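Local coordinates for protein basic helix-loop-helix, putative, expressed (Oryza sativa subsp. japonica, PDB 5LW0) that binds ADP-ribose through a macrodomain and, as part of a longer protein, probably links ADP-ribosylation to the repair of DNA interstrand crosslinks, at residues 49-54 with 208-212; 62-66 with 222-226; 87-91 with 104-108; 167-173 with 185-191. Residues are numbered along the deposited sequence.

Contact 1 (49-54 with 208-212); sequences QFDLDR and YTKGS
Asp51 N donates a hydrogen bond to Tyr208 OH at 2.9 Å, and Arg54 NH1 donates to Ser212 OG, also at 2.9 Å; together they join the loop and first helical turn of 49-54 to the helical start at 208-212. Ser212 OG in turn donates to Tyr208 O (2.7 Å), back within its own helix. Asp51 is the N-cap of the helix that begins at Leu52, its OD1 accepting from Arg54 N at 2.8 Å, so one residue caps a helix and ties it to another. The long Arg54 side chain reaches across in a t, p, p conformation. The edge of the Tyr208 ring meets the face of Phe50 (t rotamer) in a T-shaped stack, centroids 4.9 Å apart and planes at 76°. Gly211 approaches the edge of the Phe50 ring, its O 3.6 Å from Phe50 CE2. CA atoms come nearest at Arg54 and Ser212, 7.6 Å apart. The contact thus joins the N-terminal ends of helices 52-69 and 208-230, with Leu52 touching helix 85-96.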
# COMPACT_ATOMS: atom_id res chain seq x y z
N GLN A 49 12.51 7.96 -1.84
CA GLN A 49 12.92 8.91 -2.90
C GLN A 49 12.86 8.36 -4.31
O GLN A 49 13.55 8.85 -5.24
CB GLN A 49 14.33 9.45 -2.60
CG GLN A 49 14.34 10.21 -1.32
CD GLN A 49 15.70 10.82 -0.97
OE1 GLN A 49 16.73 10.47 -1.53
NE2 GLN A 49 15.69 11.65 0.05
N PHE A 50 11.90 7.46 -4.56
CA PHE A 50 11.70 7.00 -5.90
C PHE A 50 11.03 8.03 -6.75
O PHE A 50 10.04 8.62 -6.37
CB PHE A 50 10.90 5.70 -5.85
CG PHE A 50 10.95 4.88 -7.10
CD1 PHE A 50 10.20 5.18 -8.19
CD2 PHE A 50 11.71 3.71 -7.14
CE1 PHE A 50 10.21 4.35 -9.32
CE2 PHE A 50 11.74 2.91 -8.25
CZ PHE A 50 10.97 3.21 -9.36
N ASP A 51 11.55 8.22 -7.97
CA ASP A 51 10.98 9.20 -8.93
C ASP A 51 9.46 9.08 -9.13
O ASP A 51 8.95 8.00 -9.45
CB ASP A 51 11.63 8.97 -10.27
CG ASP A 51 11.22 9.98 -11.27
OD1 ASP A 51 10.31 9.69 -12.06
OD2 ASP A 51 11.94 11.03 -11.38
N LEU A 52 8.76 10.20 -9.00
CA LEU A 52 7.25 10.15 -9.05
C LEU A 52 6.72 9.85 -10.40
O LEU A 52 5.67 9.20 -10.54
CB LEU A 52 6.65 11.48 -8.57
CG LEU A 52 7.03 12.02 -7.22
CD1 LEU A 52 6.09 13.18 -6.87
CD2 LEU A 52 6.94 10.96 -6.19
N ASP A 53 7.34 10.38 -11.45
CA ASP A 53 6.88 10.09 -12.78
C ASP A 53 6.96 8.61 -13.07
O ASP A 53 6.04 8.01 -13.63
CB ASP A 53 7.64 10.91 -13.81
CG ASP A 53 7.39 12.39 -13.66
OD1 ASP A 53 6.31 12.84 -14.10
OD2 ASP A 53 8.26 13.10 -13.09
N ARG A 54 8.13 8.01 -12.79
CA ARG A 54 8.29 6.58 -13.02
C ARG A 54 7.32 5.75 -12.12
O ARG A 54 6.71 4.81 -12.60
CB ARG A 54 9.72 6.19 -12.78
CG ARG A 54 10.03 4.71 -12.98
CD ARG A 54 9.72 4.16 -14.33
NE ARG A 54 10.37 4.85 -15.38
CZ ARG A 54 11.59 4.52 -15.87
NH1 ARG A 54 12.29 3.49 -15.36
NH2 ARG A 54 12.12 5.22 -16.89
N TYR A 208 17.59 2.48 -12.04
CA TYR A 208 16.13 2.41 -12.24
C TYR A 208 15.65 1.24 -13.06
O TYR A 208 14.46 0.93 -13.04
CB TYR A 208 15.59 3.79 -12.79
CG TYR A 208 15.29 4.77 -11.66
CD1 TYR A 208 14.08 4.68 -10.93
CD2 TYR A 208 16.15 5.76 -11.31
CE1 TYR A 208 13.79 5.52 -9.93
CE2 TYR A 208 15.87 6.65 -10.26
CZ TYR A 208 14.64 6.52 -9.56
OH TYR A 208 14.31 7.33 -8.50
N THR A 209 16.54 0.54 -13.77
CA THR A 209 16.18 -0.69 -14.40
C THR A 209 15.81 -1.66 -13.30
O THR A 209 14.69 -2.21 -13.29
CB THR A 209 17.34 -1.27 -15.24
OG1 THR A 209 17.67 -0.35 -16.27
CG2 THR A 209 16.92 -2.55 -15.85
N LYS A 210 16.70 -1.81 -12.33
CA LYS A 210 16.44 -2.71 -11.23
C LYS A 210 15.31 -2.12 -10.35
O LYS A 210 14.43 -2.82 -9.89
CB LYS A 210 17.68 -2.89 -10.41
CG LYS A 210 17.67 -4.08 -9.51
CD LYS A 210 19.09 -4.43 -9.03
CE LYS A 210 19.08 -5.51 -7.95
NZ LYS A 210 18.15 -6.63 -8.30
N GLY A 211 15.40 -0.83 -10.08
CA GLY A 211 14.42 -0.14 -9.26
C GLY A 211 13.00 -0.29 -9.76
O GLY A 211 12.06 -0.62 -8.96
N SER A 212 12.78 -0.09 -11.04
CA SER A 212 11.47 -0.23 -11.65
C SER A 212 10.97 -1.63 -11.59
O SER A 212 9.79 -1.86 -11.27
CB SER A 212 11.49 0.22 -13.11
OG SER A 212 11.82 1.58 -13.19

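Contact 2 (62-66 with 222-226); sequences AVADI and LFENF
Phe223 is the side chain on which the packing of these two helices turns, meeting Ala62, Val63 and Ile66. Segments 62-66 and 222-226 are both helical and run in roughly the same direction, crossing at -34° with axes 11.0 Å apart at closest approach; the nearest CA atoms, those of Ile66 and Phe223, are 7.0 Å apart. The apolar contacts all involve the Phe223 ring, carried on an m rotamer that spans the gap. Ala62 CB lies 3.9 Å from Phe223 CE2, Val63 CG2 is 3.9 Å from Phe223 CZ, and Ile66 CG2, on a t, p side chain, is 3.8 Å from Phe223 CD2. Phe223 also makes an edge-to-face pair with Phe40 of strand 37-40, and both Ile66 and Phe223 touch Leu75 of strand 74-79, which places the helices against the macrodomain sheet. The one polar side chain that takes part, Glu224, sits at the margin: its OE2 is 4.0 Å from Ile66 CD1 and makes a weak hydrogen bond to Tyr70 OH. Cohesion therefore rests on shape and hydrophobic burial.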
# COMPACT_ATOMS: atom_id res chain seq x y z
N ALA A 62 0.57 -1.72 -12.92
CA ALA A 62 0.33 -2.84 -11.97
C ALA A 62 -1.17 -2.99 -11.66
O ALA A 62 -1.69 -4.09 -11.55
CB ALA A 62 1.10 -2.62 -10.66
N VAL A 63 -1.83 -1.86 -11.53
CA VAL A 63 -3.29 -1.85 -11.27
C VAL A 63 -4.04 -2.42 -12.48
O VAL A 63 -4.89 -3.29 -12.34
CB VAL A 63 -3.77 -0.42 -10.95
CG1 VAL A 63 -5.26 -0.33 -11.07
CG2 VAL A 63 -3.28 -0.02 -9.56
N ALA A 64 -3.68 -1.95 -13.67
CA ALA A 64 -4.34 -2.46 -14.89
C ALA A 64 -4.15 -3.97 -14.99
O ALA A 64 -5.12 -4.71 -15.25
CB ALA A 64 -3.77 -1.78 -16.10
N ASP A 65 -2.92 -4.44 -14.73
CA ASP A 65 -2.60 -5.87 -14.82
C ASP A 65 -3.44 -6.70 -13.83
O ASP A 65 -4.00 -7.72 -14.22
CB ASP A 65 -1.13 -6.13 -14.62
CG ASP A 65 -0.25 -5.68 -15.85
OD1 ASP A 65 -0.81 -5.38 -16.91
OD2 ASP A 65 1.01 -5.62 -15.70
N ILE A 66 -3.56 -6.30 -12.54
CA ILE A 66 -4.31 -7.07 -11.60
C ILE A 66 -5.85 -7.03 -11.92
O ILE A 66 -6.55 -8.04 -11.71
CB ILE A 66 -3.98 -6.70 -10.11
CG1 ILE A 66 -4.47 -7.80 -9.17
CG2 ILE A 66 -4.62 -5.42 -9.69
CD1 ILE A 66 -3.54 -8.98 -9.14
N LEU A 222 1.86 -7.18 -3.39
CA LEU A 222 0.80 -6.55 -2.62
C LEU A 222 -0.58 -7.00 -3.12
O LEU A 222 -1.41 -7.47 -2.33
CB LEU A 222 0.90 -5.07 -2.68
CG LEU A 222 -0.26 -4.26 -2.13
CD1 LEU A 222 -0.54 -4.59 -0.67
CD2 LEU A 222 -0.02 -2.79 -2.37
N PHE A 223 -0.82 -6.84 -4.40
CA PHE A 223 -2.12 -7.11 -4.96
C PHE A 223 -2.44 -8.56 -4.92
O PHE A 223 -3.58 -8.94 -4.63
CB PHE A 223 -2.25 -6.55 -6.36
CG PHE A 223 -2.14 -5.02 -6.46
CD1 PHE A 223 -2.45 -4.17 -5.43
CD2 PHE A 223 -1.63 -4.47 -7.63
CE1 PHE A 223 -2.36 -2.83 -5.58
CE2 PHE A 223 -1.52 -3.11 -7.76
CZ PHE A 223 -1.83 -2.30 -6.73
N GLU A 224 -1.44 -9.41 -5.12
CA GLU A 224 -1.65 -10.88 -5.03
C GLU A 224 -1.95 -11.32 -3.59
O GLU A 224 -2.83 -12.18 -3.35
CB GLU A 224 -0.46 -11.65 -5.59
CG GLU A 224 -0.37 -11.63 -7.09
CD GLU A 224 -1.33 -12.62 -7.75
OE1 GLU A 224 -1.75 -13.60 -7.11
OE2 GLU A 224 -1.57 -12.42 -8.93
N ASN A 225 -1.25 -10.75 -2.62
CA ASN A 225 -1.60 -11.00 -1.21
C ASN A 225 -2.99 -10.55 -0.88
O ASN A 225 -3.68 -11.20 -0.14
CB ASN A 225 -0.56 -10.34 -0.30
CG ASN A 225 0.53 -11.30 0.09
OD1 ASN A 225 0.25 -12.41 0.59
ND2 ASN A 225 1.77 -10.81 0.09
N PHE A 226 -3.41 -9.42 -1.42
CA PHE A 226 -4.74 -8.92 -1.15
C PHE A 226 -5.80 -9.87 -1.75
O PHE A 226 -6.70 -10.24 -1.11
CB PHE A 226 -4.86 -7.50 -1.72
CG PHE A 226 -6.26 -6.97 -1.77
CD1 PHE A 226 -7.06 -6.89 -0.66
CD2 PHE A 226 -6.78 -6.62 -2.99
CE1 PHE A 226 -8.39 -6.37 -0.79
CE2 PHE A 226 -8.03 -6.05 -3.10
CZ PHE A 226 -8.85 -6.03 -2.03

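Contact 3 (87-91 with 104-108); sequences LSLVK and FFTFV
Thr106 lies beneath the helical turn 87-91, its side chain overlapped by Leu87, Val90 and Lys91, in the second half of a beta-alpha-beta crossover. Strand 74-79 leads into helix 85-96, and the chain then returns along strand 104-108, an outermost strand of the macrodomain sheet that lies parallel to 74-79. As expected in such a unit, helix and strand run nearly antiparallel, at 159°, with segment axes 9.0 Å apart at closest approach. The closest CA pair, Leu87 with Thr106, is 6.4 Å apart. The alternation of an extended strand turns Phe104 and Thr106 toward the helix and Phe107 away from it. Leu87, an m, t rotamer, places CD2 4.0 Å from Thr106 CB, and its CD1 is 4.0 Å from Val108 CG2. One turn on, Val90 (t) sets CG1 4.0 Å from Thr106 CG2 and also meets the edge of the Phe104 ring. Leu77 of the neighbouring strand 74-79 touches both Leu87 and Val90, while Phe104 reaches Val63 of helix 52-69. At the exposed margin the Lys91 chain passes over the threonine, with CG 3.5 Å from Thr106 OG1. The tightest apolar approach is Val90 CG1 to Phe104 CZ, at 3.7 Å.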
# COMPACT_ATOMS: atom_id res chain seq x y z
N LEU A 87 -0.77 11.55 -6.52
CA LEU A 87 -2.19 11.36 -6.87
C LEU A 87 -2.55 12.04 -8.20
O LEU A 87 -3.25 11.48 -9.04
CB LEU A 87 -3.14 11.83 -5.76
CG LEU A 87 -3.05 11.14 -4.42
CD1 LEU A 87 -4.18 11.61 -3.51
CD2 LEU A 87 -3.07 9.64 -4.56
N SER A 88 -2.01 13.23 -8.43
CA SER A 88 -2.29 13.97 -9.66
C SER A 88 -1.77 13.24 -10.92
O SER A 88 -2.49 13.10 -11.92
CB SER A 88 -1.66 15.38 -9.58
OG SER A 88 -1.98 16.12 -10.74
N LEU A 89 -0.55 12.67 -10.82
CA LEU A 89 0.03 11.91 -11.89
C LEU A 89 -0.72 10.66 -12.14
O LEU A 89 -0.98 10.27 -13.29
CB LEU A 89 1.49 11.60 -11.59
CG LEU A 89 2.49 12.79 -11.64
CD1 LEU A 89 3.79 12.46 -10.98
CD2 LEU A 89 2.70 13.23 -13.05
N VAL A 90 -1.06 9.94 -11.07
CA VAL A 90 -1.78 8.70 -11.26
C VAL A 90 -3.14 8.94 -11.87
O VAL A 90 -3.57 8.19 -12.76
CB VAL A 90 -1.83 7.91 -9.96
CG1 VAL A 90 -2.84 6.80 -10.03
CG2 VAL A 90 -0.45 7.36 -9.63
N LYS A 91 -3.83 9.97 -11.43
CA LYS A 91 -5.18 10.29 -12.04
C LYS A 91 -5.04 10.49 -13.56
O LYS A 91 -5.84 10.00 -14.31
CB LYS A 91 -5.77 11.54 -11.39
CG LYS A 91 -6.35 11.28 -10.05
CD LYS A 91 -7.26 12.43 -9.65
CE LYS A 91 -6.72 13.17 -8.53
NZ LYS A 91 -7.59 14.35 -8.19
N PHE A 104 -10.75 1.08 -9.59
CA PHE A 104 -9.58 1.81 -9.06
C PHE A 104 -9.88 3.29 -9.02
O PHE A 104 -10.40 3.87 -10.02
CB PHE A 104 -8.34 1.62 -9.97
CG PHE A 104 -7.19 2.51 -9.61
CD1 PHE A 104 -6.48 2.26 -8.45
CD2 PHE A 104 -6.97 3.69 -10.31
CE1 PHE A 104 -5.48 3.13 -8.04
CE2 PHE A 104 -5.99 4.59 -9.89
CZ PHE A 104 -5.26 4.29 -8.74
N PHE A 105 -9.52 3.94 -7.93
CA PHE A 105 -9.53 5.36 -7.86
C PHE A 105 -8.55 5.87 -6.85
O PHE A 105 -8.02 5.09 -6.07
CB PHE A 105 -10.93 5.94 -7.65
CG PHE A 105 -11.67 5.39 -6.51
CD1 PHE A 105 -11.51 5.90 -5.22
CD2 PHE A 105 -12.58 4.37 -6.70
CE1 PHE A 105 -12.28 5.44 -4.16
CE2 PHE A 105 -13.32 3.86 -5.65
CZ PHE A 105 -13.15 4.40 -4.36
N THR A 106 -8.28 7.17 -6.87
CA THR A 106 -7.40 7.81 -5.86
C THR A 106 -8.28 8.45 -4.80
O THR A 106 -9.45 8.79 -5.06
CB THR A 106 -6.50 8.87 -6.47
OG1 THR A 106 -7.28 9.98 -6.96
CG2 THR A 106 -5.61 8.31 -7.57
N PHE A 107 -7.71 8.69 -3.63
CA PHE A 107 -8.48 9.21 -2.51
C PHE A 107 -7.55 9.97 -1.61
O PHE A 107 -6.51 9.47 -1.25
CB PHE A 107 -9.16 8.07 -1.77
CG PHE A 107 -10.23 8.50 -0.76
CD1 PHE A 107 -11.49 8.76 -1.15
CD2 PHE A 107 -9.90 8.57 0.59
CE1 PHE A 107 -12.47 9.08 -0.19
CE2 PHE A 107 -10.85 8.86 1.54
CZ PHE A 107 -12.10 9.19 1.13
N VAL A 108 -7.96 11.17 -1.22
CA VAL A 108 -7.18 11.98 -0.27
C VAL A 108 -7.59 11.66 1.15
O VAL A 108 -8.77 11.76 1.54
CB VAL A 108 -7.41 13.48 -0.49
CG1 VAL A 108 -6.56 14.30 0.51
CG2 VAL A 108 -7.10 13.86 -1.89

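Contact 4 (167-173 with 185-191); sequences SSVAVPL and VTHIIHV
Val169, Val171, Ile188 and His190 share one sheet face, packed against helix 150-159; Val171 CG2 is 3.7 Å from His190 CD2, and His190 NE2 is hydrogen-bonded to Thr156 and ND1 to Asn127. The other face carries Ser168, Ala170, Pro172, His187, Ile189 and Val191, with Ala170 CB 4.2 Å from Ile189 CG1 and helix 208-230 over Ile189. Leu173 (t, p) fills the apolar end, CD2 3.9 Å from Val185 CG1 and CD1 4.2 Å from Ile188 CD1. Between the faces runs the one antiparallel pairing in the mixed macrodomain sheet, with strand 167-172 outermost. Its hydrogen-bonded pairs are Val169 N to His190 O 2.9 Å and His190 N to Val169 O 3.0 Å; Val171 N to Ile188 O 2.8 Å and Ile188 N to Val171 O 2.9 Å. Ser168-Val191, Ala170-Ile189 and Pro172-His187 are non-hydrogen-bonded pairs. Leu173 N adds a 2.9 Å bond to Thr186 O. At the polar edge Ser168 OG bonds to Ser221 and Asn225, and Thr186 OG1 to His187 ND1 (2.9 Å).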
# COMPACT_ATOMS: atom_id res chain seq x y z
N SER A 167 8.73 -7.44 -2.17
CA SER A 167 7.88 -8.48 -1.57
C SER A 167 6.99 -7.89 -0.48
O SER A 167 7.11 -6.70 -0.08
CB SER A 167 8.72 -9.61 -1.02
OG SER A 167 9.47 -9.20 0.08
N SER A 168 6.03 -8.69 -0.04
CA SER A 168 5.06 -8.20 0.92
C SER A 168 4.62 -9.36 1.79
O SER A 168 4.88 -10.53 1.45
CB SER A 168 3.88 -7.56 0.22
OG SER A 168 3.17 -8.50 -0.53
N VAL A 169 3.98 -9.06 2.92
CA VAL A 169 3.41 -10.07 3.81
C VAL A 169 2.12 -9.57 4.43
O VAL A 169 2.04 -8.46 4.86
CB VAL A 169 4.42 -10.51 4.91
CG1 VAL A 169 4.83 -9.39 5.77
CG2 VAL A 169 3.84 -11.66 5.74
N ALA A 170 1.09 -10.42 4.38
CA ALA A 170 -0.22 -10.11 4.89
C ALA A 170 -0.30 -10.51 6.30
O ALA A 170 0.06 -11.64 6.67
CB ALA A 170 -1.30 -10.84 4.11
N VAL A 171 -0.80 -9.59 7.12
CA VAL A 171 -0.91 -9.84 8.57
C VAL A 171 -2.33 -9.59 9.00
O VAL A 171 -2.84 -8.48 8.84
CB VAL A 171 0.03 -8.91 9.34
CG1 VAL A 171 -0.09 -9.14 10.86
CG2 VAL A 171 1.49 -9.10 8.88
N PRO A 172 -2.97 -10.59 9.65
CA PRO A 172 -4.30 -10.28 10.18
C PRO A 172 -4.21 -9.42 11.41
O PRO A 172 -3.33 -9.63 12.24
CB PRO A 172 -4.88 -11.66 10.55
CG PRO A 172 -3.90 -12.65 10.13
CD PRO A 172 -2.60 -11.98 9.83
N LEU A 173 -5.05 -8.40 11.47
CA LEU A 173 -5.00 -7.42 12.56
C LEU A 173 -6.02 -7.84 13.65
O LEU A 173 -7.19 -7.91 13.35
CB LEU A 173 -5.39 -6.02 12.04
CG LEU A 173 -5.33 -4.91 13.06
CD1 LEU A 173 -3.94 -4.68 13.62
CD2 LEU A 173 -5.88 -3.61 12.54
N VAL A 185 -10.48 -2.11 9.89
CA VAL A 185 -9.32 -2.76 9.23
C VAL A 185 -9.17 -4.18 9.84
O VAL A 185 -9.09 -4.36 11.09
CB VAL A 185 -8.06 -1.97 9.41
CG1 VAL A 185 -6.84 -2.72 8.88
CG2 VAL A 185 -8.16 -0.60 8.77
N THR A 186 -9.10 -5.17 8.96
CA THR A 186 -8.96 -6.58 9.35
C THR A 186 -7.57 -7.16 8.98
O THR A 186 -7.17 -8.18 9.53
CB THR A 186 -10.03 -7.45 8.67
OG1 THR A 186 -9.88 -7.39 7.25
CG2 THR A 186 -11.42 -7.06 9.08
N HIS A 187 -6.84 -6.50 8.07
CA HIS A 187 -5.54 -6.97 7.63
C HIS A 187 -4.69 -5.81 7.21
O HIS A 187 -5.20 -4.84 6.65
CB HIS A 187 -5.67 -7.91 6.38
CG HIS A 187 -6.40 -9.18 6.64
ND1 HIS A 187 -7.77 -9.26 6.67
CD2 HIS A 187 -5.94 -10.44 6.80
CE1 HIS A 187 -8.13 -10.50 6.93
NE2 HIS A 187 -7.04 -11.25 6.94
N ILE A 188 -3.41 -5.94 7.48
CA ILE A 188 -2.41 -5.01 6.99
C ILE A 188 -1.43 -5.79 6.15
O ILE A 188 -0.98 -6.84 6.56
CB ILE A 188 -1.69 -4.33 8.18
CG1 ILE A 188 -2.74 -3.39 8.90
CG2 ILE A 188 -0.45 -3.59 7.72
CD1 ILE A 188 -2.28 -2.86 10.18
N ILE A 189 -1.10 -5.29 4.99
CA ILE A 189 -0.10 -5.91 4.17
C ILE A 189 1.12 -5.03 4.15
O ILE A 189 1.10 -3.96 3.54
CB ILE A 189 -0.63 -6.17 2.70
CG1 ILE A 189 -1.93 -6.95 2.73
CG2 ILE A 189 0.46 -6.86 1.92
CD1 ILE A 189 -2.60 -7.11 1.36
N HIS A 190 2.21 -5.50 4.79
CA HIS A 190 3.46 -4.80 4.77
C HIS A 190 4.12 -5.04 3.40
O HIS A 190 4.29 -6.18 3.01
CB HIS A 190 4.39 -5.34 5.82
CG HIS A 190 3.87 -5.21 7.22
ND1 HIS A 190 3.67 -3.99 7.84
CD2 HIS A 190 3.62 -6.14 8.16
CE1 HIS A 190 3.30 -4.19 9.10
NE2 HIS A 190 3.23 -5.49 9.31
N VAL A 191 4.60 -3.98 2.76
CA VAL A 191 5.24 -4.04 1.45
C VAL A 191 6.59 -3.35 1.53
O VAL A 191 6.67 -2.25 2.13
CB VAL A 191 4.42 -3.26 0.42
CG1 VAL A 191 5.04 -3.48 -0.93
CG2 VAL A 191 2.97 -3.68 0.45

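In the fold
The four contacts illustrate how a macrodomain is built as a sheet between layers of helices. Contacts 1 and 2 use the same two helices, 52-69 and 208-230, with centres 18 Å apart, so the pair is joined both at its start and further along. Contacts 3 and 4 lie at opposite margins of the sheet, centres 22 Å apart, and both are nested in the chain loops closed by contacts 1 and 2. Contact 2 touches each: Val63 CG1 packs 3.7 Å from Phe104 CG, and Asn225 ND2 is 2.8 Å from Ser168 OG. The bound ADP-ribose lies about 7 Å from the side chains of Phe50 and Leu87, about 8 Å from that of Val191 and about 13 Å from that of Phe223.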